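Local structure of transcriptional regulator (GntR family) (Enterococcus faecalis, 3DDV) at residues 104-117 with 129-141. The protein probably regulates transcription as a GntR-family repressor or activator, its UTRA domain being of the kind that senses small-molecule effectors. Sequence-based numbering, arbitrary orientation.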
loop_
_atom_site.group_PDB
_atom_site.type_symbol
_atom_site.label_atom_id
_atom_site.label_comp_id
_atom_site.label_asym_id
_atom_site.label_seq_id
_atom_site.Cartn_x
_atom_site.Cartn_y
_atom_site.Cartn_z
ATOM N N LEU B 104 -9.141 28.686 -15.834
ATOM C CA LEU B 104 -10.210 27.784 -15.444
ATOM C C LEU B 104 -11.284 28.503 -14.636
ATOM O O LEU B 104 -12.280 27.924 -14.276
ATOM C CB LEU B 104 -9.625 26.588 -14.707
ATOM C CG LEU B 104 -8.873 25.599 -15.599
ATOM C CD1 LEU B 104 -8.281 24.509 -14.769
ATOM C CD2 LEU B 104 -9.804 24.973 -16.592
ATOM N N GLU B 105 -11.099 29.795 -14.393
ATOM C CA GLU B 105 -12.111 30.581 -13.692
ATOM C C GLU B 105 -12.326 29.974 -12.330
ATOM O O GLU B 105 -13.438 29.576 -12.009
ATOM C CB GLU B 105 -13.435 30.595 -14.458
ATOM C CG GLU B 105 -13.234 30.768 -15.923
ATOM C CD GLU B 105 -14.409 31.360 -16.625
ATOM O OE1 GLU B 105 -15.538 30.832 -16.573
ATOM O OE2 GLU B 105 -14.185 32.373 -17.272
ATOM N N ILE B 106 -11.230 29.880 -11.572
ATOM C CA ILE B 106 -11.234 29.423 -10.189
ATOM C C ILE B 106 -10.152 30.253 -9.531
ATOM O O ILE B 106 -9.624 31.160 -10.189
ATOM C CB ILE B 106 -10.963 27.899 -10.085
ATOM C CG1 ILE B 106 -9.558 27.558 -10.618
ATOM C CG2 ILE B 106 -12.061 27.118 -10.830
ATOM C CD1 ILE B 106 -9.322 26.084 -10.795
ATOM N N LYS B 107 -9.809 29.942 -8.270
ATOM C CA LYS B 107 -8.848 30.754 -7.471
ATOM C C LYS B 107 -7.461 30.120 -7.353
ATOM O O LYS B 107 -7.394 28.900 -7.243
ATOM C CB LYS B 107 -9.406 30.947 -6.047
ATOM C CG LYS B 107 -10.912 31.370 -5.990
ATOM C CD LYS B 107 -11.251 32.368 -4.796
ATOM C CE LYS B 107 -12.563 33.213 -5.037
ATOM N NZ LYS B 107 -13.830 32.509 -4.645
ATOM N N ARG B 108 -6.377 30.925 -7.336
ATOM C CA ARG B 108 -5.018 30.428 -6.982
ATOM C C ARG B 108 -5.291 29.542 -5.753
ATOM O O ARG B 108 -6.183 29.847 -4.958
ATOM C CB ARG B 108 -3.934 31.579 -6.735
ATOM C CG ARG B 108 -2.361 31.169 -6.454
ATOM C CD ARG B 108 -1.150 31.957 -7.295
ATOM N NE ARG B 108 0.139 31.156 -7.510
ATOM C CZ ARG B 108 1.063 31.274 -8.515
ATOM N NH1 ARG B 108 0.949 32.156 -9.464
ATOM N NH2 ARG B 108 2.138 30.496 -8.595
ATOM N N GLY B 109 -4.613 28.400 -5.659
ATOM C CA GLY B 109 -4.761 27.533 -4.524
ATOM C C GLY B 109 -5.707 26.376 -4.737
ATOM O O GLY B 109 -5.535 25.326 -4.128
ATOM N N ASP B 110 -6.708 26.549 -5.583
ATOM C CA ASP B 110 -7.740 25.536 -5.757
ATOM C C ASP B 110 -7.174 24.239 -6.287
ATOM O O ASP B 110 -6.120 24.202 -6.874
ATOM C CB ASP B 110 -8.843 26.045 -6.706
ATOM C CG ASP B 110 -9.899 26.870 -5.999
ATOM O OD1 ASP B 110 -9.819 26.951 -4.766
ATOM O OD2 ASP B 110 -10.812 27.420 -6.667
ATOM N N ALA B 111 -7.924 23.179 -6.084
ATOM C CA ALA B 111 -7.439 21.819 -6.260
ATOM C C ALA B 111 -7.497 21.348 -7.694
ATOM O O ALA B 111 -8.586 21.315 -8.296
ATOM C CB ALA B 111 -8.287 20.876 -5.406
ATOM N N ILE B 112 -6.356 20.903 -8.221
ATOM C CA ILE B 112 -6.264 20.475 -9.626
ATOM C C ILE B 112 -5.907 19.021 -9.727
ATOM O O ILE B 112 -5.009 18.558 -9.052
ATOM C CB ILE B 112 -5.175 21.241 -10.402
ATOM C CG1 ILE B 112 -5.561 22.733 -10.570
ATOM C CG2 ILE B 112 -4.926 20.554 -11.695
ATOM C CD1 ILE B 112 -6.831 23.001 -11.388
ATOM N N LEU B 113 -6.633 18.299 -10.567
ATOM C CA LEU B 113 -6.275 16.927 -10.860
ATOM C C LEU B 113 -5.446 17.018 -12.112
ATOM O O LEU B 113 -5.923 17.505 -13.152
ATOM C CB LEU B 113 -7.499 16.034 -11.125
ATOM C CG LEU B 113 -7.035 14.608 -11.427
ATOM C CD1 LEU B 113 -6.720 13.933 -10.096
ATOM C CD2 LEU B 113 -7.995 13.837 -12.222
ATOM N N ARG B 114 -4.216 16.536 -12.015
ATOM C CA ARG B 114 -3.290 16.650 -13.112
ATOM C C ARG B 114 -3.051 15.331 -13.726
ATOM O O ARG B 114 -2.721 14.381 -13.054
ATOM C CB ARG B 114 -1.951 17.139 -12.643
ATOM C CG ARG B 114 -1.064 17.486 -13.834
ATOM C CD ARG B 114 0.084 18.345 -13.446
ATOM N NE ARG B 114 1.109 17.455 -13.011
ATOM C CZ ARG B 114 2.006 17.744 -12.077
ATOM N NH1 ARG B 114 1.978 18.931 -11.485
ATOM N NH2 ARG B 114 2.935 16.841 -11.726
ATOM N N VAL B 115 -3.171 15.286 -15.029
ATOM C CA VAL B 115 -2.847 14.076 -15.753
ATOM C C VAL B 115 -1.804 14.415 -16.777
ATOM O O VAL B 115 -2.005 15.295 -17.586
ATOM C CB VAL B 115 -4.076 13.494 -16.485
ATOM C CG1 VAL B 115 -3.721 12.148 -17.124
ATOM C CG2 VAL B 115 -5.176 13.368 -15.528
ATOM N N ARG B 116 -0.700 13.708 -16.738
ATOM C CA ARG B 116 0.273 13.787 -17.773
ATOM C C ARG B 116 0.285 12.458 -18.481
ATOM O O ARG B 116 0.371 11.413 -17.851
ATOM C CB ARG B 116 1.653 13.988 -17.170
ATOM C CG ARG B 116 1.882 15.305 -16.421
ATOM C CD ARG B 116 3.310 15.556 -16.455
ATOM N NE ARG B 116 3.877 16.223 -15.297
ATOM C CZ ARG B 116 4.012 17.534 -15.193
ATOM N NH1 ARG B 116 3.536 18.383 -16.151
ATOM N NH2 ARG B 116 4.596 18.001 -14.105
ATOM N N GLN B 117 0.329 12.510 -19.797
ATOM C CA GLN B 117 0.224 11.320 -20.599
ATOM C C GLN B 117 1.168 11.331 -21.796
ATOM O O GLN B 117 1.307 12.355 -22.425
ATOM C CB GLN B 117 -1.184 11.275 -21.078
ATOM C CG GLN B 117 -1.392 10.654 -22.406
ATOM C CD GLN B 117 -2.893 10.446 -22.660
ATOM O OE1 GLN B 117 -3.685 10.122 -21.754
ATOM N NE2 GLN B 117 -3.283 10.694 -23.882
ATOM N N TYR B 129 2.629 14.229 -26.027
ATOM C CA TYR B 129 2.903 14.395 -24.601
ATOM C C TYR B 129 1.898 15.400 -24.099
ATOM O O TYR B 129 1.915 16.548 -24.472
ATOM C CB TYR B 129 4.322 14.908 -24.396
ATOM C CG TYR B 129 4.651 15.235 -22.971
ATOM C CD1 TYR B 129 4.146 14.482 -21.941
ATOM C CD2 TYR B 129 5.503 16.275 -22.655
ATOM C CE1 TYR B 129 4.454 14.763 -20.630
ATOM C CE2 TYR B 129 5.840 16.546 -21.329
ATOM C CZ TYR B 129 5.291 15.785 -20.328
ATOM O OH TYR B 129 5.565 16.042 -19.009
ATOM N N VAL B 130 0.974 14.965 -23.288
ATOM C CA VAL B 130 -0.210 15.777 -23.026
ATOM C C VAL B 130 -0.315 15.976 -21.540
ATOM O O VAL B 130 -0.097 15.045 -20.755
ATOM C CB VAL B 130 -1.507 15.126 -23.632
ATOM C CG1 VAL B 130 -2.717 16.040 -23.462
ATOM C CG2 VAL B 130 -1.269 14.788 -25.116
ATOM N N ARG B 131 -0.566 17.206 -21.137
ATOM C CA ARG B 131 -0.492 17.531 -19.718
ATOM C C ARG B 131 -1.729 18.345 -19.455
ATOM O O ARG B 131 -1.883 19.471 -19.985
ATOM C CB ARG B 131 0.760 18.328 -19.425
ATOM C CG ARG B 131 2.035 17.589 -19.837
ATOM C CD ARG B 131 3.090 18.521 -20.372
ATOM N NE ARG B 131 3.025 18.602 -21.809
ATOM C CZ ARG B 131 3.806 19.393 -22.542
ATOM N NH1 ARG B 131 4.674 20.210 -22.003
ATOM N NH2 ARG B 131 3.687 19.394 -23.839
ATOM N N THR B 132 -2.628 17.740 -18.697
ATOM C CA THR B 132 -3.913 18.294 -18.506
ATOM C C THR B 132 -4.157 18.606 -17.053
ATOM O O THR B 132 -3.784 17.855 -16.171
ATOM C CB THR B 132 -4.925 17.343 -18.969
ATOM O OG1 THR B 132 -4.719 17.116 -20.353
ATOM C CG2 THR B 132 -6.291 17.914 -18.733
ATOM N N GLN B 133 -4.820 19.722 -16.841
ATOM C CA GLN B 133 -5.104 20.207 -15.536
ATOM C C GLN B 133 -6.638 20.437 -15.434
ATOM O O GLN B 133 -7.225 21.332 -16.118
ATOM C CB GLN B 133 -4.308 21.488 -15.413
ATOM C CG GLN B 133 -3.594 21.642 -14.106
ATOM C CD GLN B 133 -2.299 22.315 -14.214
ATOM O OE1 GLN B 133 -1.540 22.062 -15.141
ATOM N NE2 GLN B 133 -2.002 23.166 -13.254
ATOM N N TYR B 134 -7.303 19.585 -14.654
ATOM C CA TYR B 134 -8.776 19.633 -14.467
ATOM C C TYR B 134 -9.106 20.346 -13.158
ATOM O O TYR B 134 -8.446 20.108 -12.132
ATOM C CB TYR B 134 -9.348 18.228 -14.323
ATOM C CG TYR B 134 -9.104 17.334 -15.491
ATOM C CD1 TYR B 134 -9.992 17.286 -16.546
ATOM C CD2 TYR B 134 -8.026 16.494 -15.510
ATOM C CE1 TYR B 134 -9.773 16.449 -17.612
ATOM C CE2 TYR B 134 -7.799 15.685 -16.547
ATOM C CZ TYR B 134 -8.666 15.662 -17.611
ATOM O OH TYR B 134 -8.379 14.847 -18.669
ATOM N N ALA B 135 -10.111 21.214 -13.185
ATOM C CA ALA B 135 -10.721 21.744 -11.960
ATOM C C ALA B 135 -11.277 20.603 -11.125
ATOM O O ALA B 135 -12.196 19.943 -11.571
ATOM C CB ALA B 135 -11.847 22.677 -12.308
ATOM N N GLY B 136 -10.742 20.410 -9.919
ATOM C CA GLY B 136 -11.044 19.253 -9.095
ATOM C C GLY B 136 -12.531 19.087 -8.865
ATOM O O GLY B 136 -13.092 18.016 -9.093
ATOM N N SER B 137 -13.148 20.202 -8.484
ATOM C CA SER B 137 -14.525 20.257 -8.070
ATOM C C SER B 137 -15.493 20.022 -9.240
ATOM O O SER B 137 -16.600 19.562 -9.052
ATOM C CB SER B 137 -14.779 21.635 -7.496
ATOM O OG SER B 137 -15.019 22.531 -8.571
ATOM N N ARG B 138 -15.030 20.282 -10.443
ATOM C CA ARG B 138 -15.858 20.112 -11.600
ATOM C C ARG B 138 -15.559 18.848 -12.346
ATOM O O ARG B 138 -16.116 18.628 -13.385
ATOM C CB ARG B 138 -15.680 21.283 -12.545
ATOM C CG ARG B 138 -15.924 22.611 -11.920
ATOM C CD ARG B 138 -15.926 23.691 -12.951
ATOM N NE ARG B 138 -15.652 24.989 -12.362
ATOM C CZ ARG B 138 -14.888 25.908 -12.923
ATOM N NH1 ARG B 138 -14.331 25.674 -14.090
ATOM N NH2 ARG B 138 -14.681 27.057 -12.317
ATOM N N PHE B 139 -14.685 18.005 -11.836
ATOM C CA PHE B 139 -14.282 16.853 -12.617
ATOM C C PHE B 139 -14.065 15.583 -11.826
ATOM O O PHE B 139 -13.722 15.626 -10.682
ATOM C CB PHE B 139 -13.018 17.201 -13.383
ATOM C CG PHE B 139 -12.555 16.134 -14.293
ATOM C CD1 PHE B 139 -13.205 15.884 -15.447
ATOM C CD2 PHE B 139 -11.468 15.388 -13.993
ATOM C CE1 PHE B 139 -12.784 14.915 -16.268
ATOM C CE2 PHE B 139 -11.050 14.419 -14.827
ATOM C CZ PHE B 139 -11.707 14.185 -15.959
ATOM N N GLU B 140 -14.281 14.459 -12.478
ATOM C CA GLU B 140 -13.974 13.136 -11.995
ATOM C C GLU B 140 -13.369 12.272 -13.078
ATOM O O GLU B 140 -13.923 12.157 -14.114
ATOM C CB GLU B 140 -15.275 12.443 -11.563
ATOM C CG GLU B 140 -16.003 13.062 -10.390
ATOM C CD GLU B 140 -15.204 13.013 -9.083
ATOM O OE1 GLU B 140 -14.590 11.973 -8.765
ATOM O OE2 GLU B 140 -15.206 14.027 -8.361
ATOM N N PHE B 141 -12.279 11.588 -12.827
ATOM C CA PHE B 141 -11.659 10.765 -13.850
ATOM C C PHE B 141 -12.119 9.340 -13.600
ATOM O O PHE B 141 -11.971 8.810 -12.512
ATOM C CB PHE B 141 -10.163 10.977 -13.711
ATOM C CG PHE B 141 -9.290 10.153 -14.608
ATOM C CD1 PHE B 141 -9.102 8.797 -14.384
ATOM C CD2 PHE B 141 -8.532 10.762 -15.590
ATOM C CE1 PHE B 141 -8.220 8.052 -15.167
ATOM C CE2 PHE B 141 -7.695 10.033 -16.397
ATOM C CZ PHE B 141 -7.518 8.672 -16.178
#
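Leu104 O is gripped by both terminal nitrogens of Arg138, NH1 at 3.1 Å and NH2 at 3.2 Å, the oxygen lying at the edge of the guanidinium, in its plane. NH2 also reaches Glu105 O in a weak bond, bent to 130°. The extended Arg138 chain thus ties the segment after strand 126-135 to the Schellman motif that ends helix 98-104. Beside this, strands 111-121 and 126-135 form an antiparallel hairpin of the six-stranded sheet. Leu113, Val115 and Gln117 form hydrogen-bonded pairs with Tyr134, Thr132 and Val130 respectively, and Gly136 N to Ala111 O (2.8 Å) closes off the non-hydrogen-bonded pair Ile112-Ala135. On the face bearing Leu113 and Val115, Val115 CG2 meets the edge of the Tyr134 ring at CE2 (3.6 Å). Phe139 CE2 stands over the centre of that ring, while Thr132 CG2 lies toward the rim of its other face. Leu113 CD2 touches Phe141 CB at 3.9 Å, the two side chains crossing at about a right angle. Leu113 also packs on Leu113 of the second subunit, and Phe141 pairs with a strand there. Arg138's positive charge at the helix C-terminus would favour the helix dipole and probably polarises the Leu104 carbonyl.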